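Local coordinates for protein glutamyl endopeptidase (Staphylococcus epidermidis, PDB 6PYM) that belongs to the S1B family of secreted serine proteases and probably cleaves peptide chains on the carboxyl side of glutamate, and also after aspartate, at residues A[64-76]-A[133-145]. The protein carries 1 engineered substitution. Residues are numbered along the deposited sequence; the frame is centred on the assembly and turned at random.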
# COMPACT_ATOMS: atom_id res chain seq x y z
N SER A 64 -5.60 12.45 -3.78
CA SER A 64 -5.33 11.99 -5.13
C SER A 64 -4.57 10.67 -5.09
O SER A 64 -3.56 10.56 -4.37
CB SER A 64 -4.49 13.02 -5.89
OG SER A 64 -5.20 14.21 -6.14
N VAL A 65 -5.01 9.71 -5.88
CA VAL A 65 -4.40 8.38 -5.95
C VAL A 65 -3.92 8.16 -7.37
O VAL A 65 -4.70 8.25 -8.32
CB VAL A 65 -5.41 7.29 -5.56
CG1 VAL A 65 -4.77 5.91 -5.68
CG2 VAL A 65 -5.94 7.52 -4.16
N HIS A 66 -2.63 7.85 -7.51
CA HIS A 66 -2.00 7.66 -8.82
C HIS A 66 -1.46 6.23 -8.88
O HIS A 66 -0.32 5.98 -8.47
CB HIS A 66 -0.86 8.66 -9.01
CG HIS A 66 -1.27 10.10 -9.01
ND1 HIS A 66 -1.41 10.88 -7.88
CD2 HIS A 66 -1.51 10.94 -10.06
CE1 HIS A 66 -1.74 12.11 -8.22
NE2 HIS A 66 -1.80 12.17 -9.54
N PRO A 67 -2.24 5.28 -9.39
CA PRO A 67 -1.71 3.91 -9.48
C PRO A 67 -0.62 3.86 -10.54
O PRO A 67 -0.72 4.50 -11.59
CB PRO A 67 -2.94 3.09 -9.91
CG PRO A 67 -3.79 4.07 -10.66
CD PRO A 67 -3.58 5.41 -9.99
N SER A 68 0.44 3.11 -10.24
CA SER A 68 1.54 2.91 -11.17
C SER A 68 2.34 4.18 -11.43
O SER A 68 3.02 4.27 -12.46
CB SER A 68 1.10 2.31 -12.53
OG SER A 68 -0.09 1.54 -12.44
N ALA A 69 2.28 5.17 -10.54
CA ALA A 69 3.04 6.39 -10.75
C ALA A 69 4.51 6.07 -10.92
O ALA A 69 5.07 5.22 -10.21
CB ALA A 69 2.86 7.32 -9.56
N LYS A 70 5.14 6.73 -11.89
CA LYS A 70 6.54 6.48 -12.22
C LYS A 70 7.46 7.62 -11.81
O LYS A 70 8.59 7.36 -11.37
CB LYS A 70 6.71 6.19 -13.71
CG LYS A 70 8.15 5.84 -14.08
CD LYS A 70 8.28 5.43 -15.52
CE LYS A 70 9.72 5.10 -15.85
NZ LYS A 70 10.63 6.26 -15.61
N ASN A 71 7.01 8.86 -11.94
CA ASN A 71 7.66 10.03 -11.37
C ASN A 71 6.65 11.18 -11.38
O ASN A 71 5.52 11.01 -11.82
CB ASN A 71 8.98 10.38 -12.08
CG ASN A 71 8.79 10.70 -13.56
OD1 ASN A 71 8.12 11.66 -13.91
ND2 ASN A 71 9.41 9.90 -14.42
N GLU A 72 7.08 12.34 -10.88
CA GLU A 72 6.20 13.50 -10.71
C GLU A 72 5.60 13.98 -12.03
O GLU A 72 4.55 14.63 -12.02
CB GLU A 72 7.01 14.62 -10.05
CG GLU A 72 6.21 15.83 -9.60
CD GLU A 72 7.07 16.87 -8.90
OE1 GLU A 72 8.32 16.74 -8.96
OE2 GLU A 72 6.51 17.79 -8.30
N ASN A 73 6.25 13.69 -13.15
CA ASN A 73 5.77 14.09 -14.47
C ASN A 73 5.31 12.91 -15.30
O ASN A 73 5.19 13.03 -16.53
CB ASN A 73 6.86 14.87 -15.21
CG ASN A 73 7.38 16.05 -14.43
OD1 ASN A 73 8.57 16.14 -14.12
ND2 ASN A 73 6.48 16.96 -14.09
N ASP A 74 5.04 11.76 -14.67
CA ASP A 74 4.73 10.53 -15.40
C ASP A 74 3.78 9.70 -14.54
O ASP A 74 4.20 8.86 -13.74
CB ASP A 74 6.00 9.76 -15.74
CG ASP A 74 5.74 8.63 -16.73
OD1 ASP A 74 4.58 8.24 -16.91
OD2 ASP A 74 6.72 8.13 -17.33
N TYR A 75 2.48 9.95 -14.73
CA TYR A 75 1.41 9.19 -14.10
C TYR A 75 0.71 8.45 -15.23
O TYR A 75 -0.28 8.94 -15.79
CB TYR A 75 0.45 10.16 -13.41
CG TYR A 75 1.07 10.94 -12.27
CD1 TYR A 75 1.61 10.29 -11.17
CD2 TYR A 75 1.10 12.33 -12.29
CE1 TYR A 75 2.16 11.01 -10.11
CE2 TYR A 75 1.65 13.05 -11.24
CZ TYR A 75 2.18 12.38 -10.15
OH TYR A 75 2.73 13.08 -9.10
N PRO A 76 1.20 7.27 -15.62
CA PRO A 76 0.66 6.63 -16.83
C PRO A 76 -0.80 6.28 -16.73
O PRO A 76 -1.51 6.23 -17.75
CB PRO A 76 1.54 5.38 -17.00
CG PRO A 76 2.07 5.11 -15.62
CD PRO A 76 2.27 6.47 -15.00
N GLY A 133 6.62 0.90 -2.73
CA GLY A 133 5.83 2.11 -2.59
C GLY A 133 6.68 3.32 -2.87
O GLY A 133 7.61 3.25 -3.68
N TYR A 134 6.38 4.43 -2.20
CA TYR A 134 6.84 5.77 -2.61
C TYR A 134 7.57 6.46 -1.46
O TYR A 134 7.02 7.38 -0.83
CB TYR A 134 5.65 6.57 -3.15
CG TYR A 134 5.12 5.99 -4.43
CD1 TYR A 134 5.67 6.36 -5.65
CD2 TYR A 134 4.12 5.01 -4.43
CE1 TYR A 134 5.24 5.81 -6.83
CE2 TYR A 134 3.67 4.46 -5.62
CZ TYR A 134 4.23 4.87 -6.81
OH TYR A 134 3.77 4.31 -7.98
N PRO A 135 8.81 6.08 -1.19
CA PRO A 135 9.57 6.71 -0.10
C PRO A 135 9.90 8.17 -0.39
O PRO A 135 10.32 8.52 -1.50
CB PRO A 135 10.86 5.87 -0.03
CG PRO A 135 11.00 5.30 -1.41
CD PRO A 135 9.59 5.02 -1.85
N GLY A 136 9.78 9.00 0.64
CA GLY A 136 9.96 10.44 0.51
C GLY A 136 11.39 10.93 0.42
O GLY A 136 11.59 12.12 0.16
N ASP A 137 12.38 10.06 0.62
CA ASP A 137 13.75 10.49 0.38
C ASP A 137 14.13 10.44 -1.09
O ASP A 137 15.15 11.01 -1.47
CB ASP A 137 14.74 9.69 1.23
CG ASP A 137 14.77 8.21 0.89
OD1 ASP A 137 13.69 7.61 0.65
OD2 ASP A 137 15.87 7.62 0.89
N LYS A 138 13.32 9.80 -1.91
CA LYS A 138 13.55 9.69 -3.33
C LYS A 138 12.73 10.74 -4.06
O LYS A 138 11.89 11.41 -3.47
CB LYS A 138 13.18 8.27 -3.79
CG LYS A 138 13.87 7.18 -2.98
CD LYS A 138 15.39 7.26 -3.05
CE LYS A 138 15.99 5.96 -2.53
NZ LYS A 138 17.48 5.98 -2.50
N PRO A 139 12.96 10.93 -5.37
CA PRO A 139 12.19 11.95 -6.09
C PRO A 139 10.70 11.64 -6.03
O PRO A 139 10.28 10.48 -5.99
CB PRO A 139 12.74 11.86 -7.52
CG PRO A 139 14.12 11.33 -7.36
CD PRO A 139 14.01 10.34 -6.22
N LEU A 140 9.90 12.71 -6.00
CA LEU A 140 8.47 12.57 -5.76
C LEU A 140 7.85 11.61 -6.77
O LEU A 140 8.15 11.66 -7.97
CB LEU A 140 7.80 13.94 -5.84
CG LEU A 140 6.32 13.99 -5.45
CD1 LEU A 140 6.14 13.68 -3.97
CD2 LEU A 140 5.72 15.35 -5.79
N ALA A 141 7.00 10.71 -6.26
CA ALA A 141 6.22 9.79 -7.07
C ALA A 141 7.06 8.75 -7.80
O ALA A 141 6.61 8.19 -8.80
CB ALA A 141 5.28 10.52 -8.04
N THR A 142 8.27 8.47 -7.31
CA THR A 142 9.05 7.35 -7.83
C THR A 142 8.85 6.11 -6.96
O THR A 142 8.80 6.20 -5.73
CB THR A 142 10.55 7.68 -7.97
OG1 THR A 142 11.13 8.04 -6.70
CG2 THR A 142 10.76 8.81 -8.98
N MET A 143 8.71 4.97 -7.62
CA MET A 143 8.38 3.72 -6.96
C MET A 143 9.66 2.94 -6.65
O MET A 143 10.52 2.79 -7.53
CB MET A 143 7.46 2.89 -7.85
CG MET A 143 6.94 1.64 -7.17
SD MET A 143 6.10 0.46 -8.25
CE MET A 143 4.70 1.42 -8.84
N TRP A 144 9.77 2.45 -5.42
CA TRP A 144 10.96 1.73 -4.96
C TRP A 144 10.53 0.46 -4.24
O TRP A 144 9.56 0.46 -3.48
CB TRP A 144 11.82 2.60 -4.00
CG TRP A 144 12.36 3.78 -4.70
CD1 TRP A 144 11.66 4.88 -5.12
CD2 TRP A 144 13.72 3.98 -5.12
NE1 TRP A 144 12.50 5.75 -5.79
CE2 TRP A 144 13.76 5.22 -5.80
CE3 TRP A 144 14.89 3.24 -4.99
CZ2 TRP A 144 14.95 5.73 -6.34
CZ3 TRP A 144 16.06 3.75 -5.53
CH2 TRP A 144 16.07 4.98 -6.19
N GLU A 145 11.28 -0.61 -4.47
CA GLU A 145 11.08 -1.90 -3.83
C GLU A 145 12.19 -2.12 -2.82
O GLU A 145 13.38 -2.02 -3.16
CB GLU A 145 11.13 -2.98 -4.90
CG GLU A 145 11.06 -4.39 -4.40
CD GLU A 145 11.06 -5.39 -5.54
OE1 GLU A 145 12.15 -5.75 -6.03
OE2 GLU A 145 9.96 -5.77 -5.99
O HOH W 1 9.78 5.05 -10.36
O HOH W 2 9.92 12.71 -9.67
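The ring of Tyr134 meets Ala69 with its edge: Ala69 O lies in the ring plane, as does Thr142 N, and takes a hydrogen bond from Tyr134 OH (2.7 Å), which arrives in the carbonyl plane on a lone pair. With CG anti to the carbonyl carbon (chi1 -66°), the ring reaches across to the loop. Ala69 CB lies off the ring plane near the hydroxyl end, 3.9 Å from Tyr134 CE1. Tyr75 carries His66 CD2 over the centre of one face, Asn71 O toward the rim of the other and Ala69 CB at its edge, in plane, while Ala141 CB comes obliquely to its CE1 at 3.8 Å. The extended chain of Glu72 crosses Leu140, bringing OE2 to 3.6 Å from CD2. Two waters link the backbones, one joining Lys70 O to Met143 N, the other Glu72 N to Leu140 O. The loop 68-76 is braced by an Asx turn, Asn73 N to Asn71 OD1, and a classic beta bulge opposite Asp74. Phe24 of strand 22-27 touches Ala69, Tyr75 and Leu140 and meets the Tyr134 ring edge-to-face. The contact bridges the two beta domains of the chymotrypsin-like fold, between barrel strand 64-67 and strands 128-133 and 143-154.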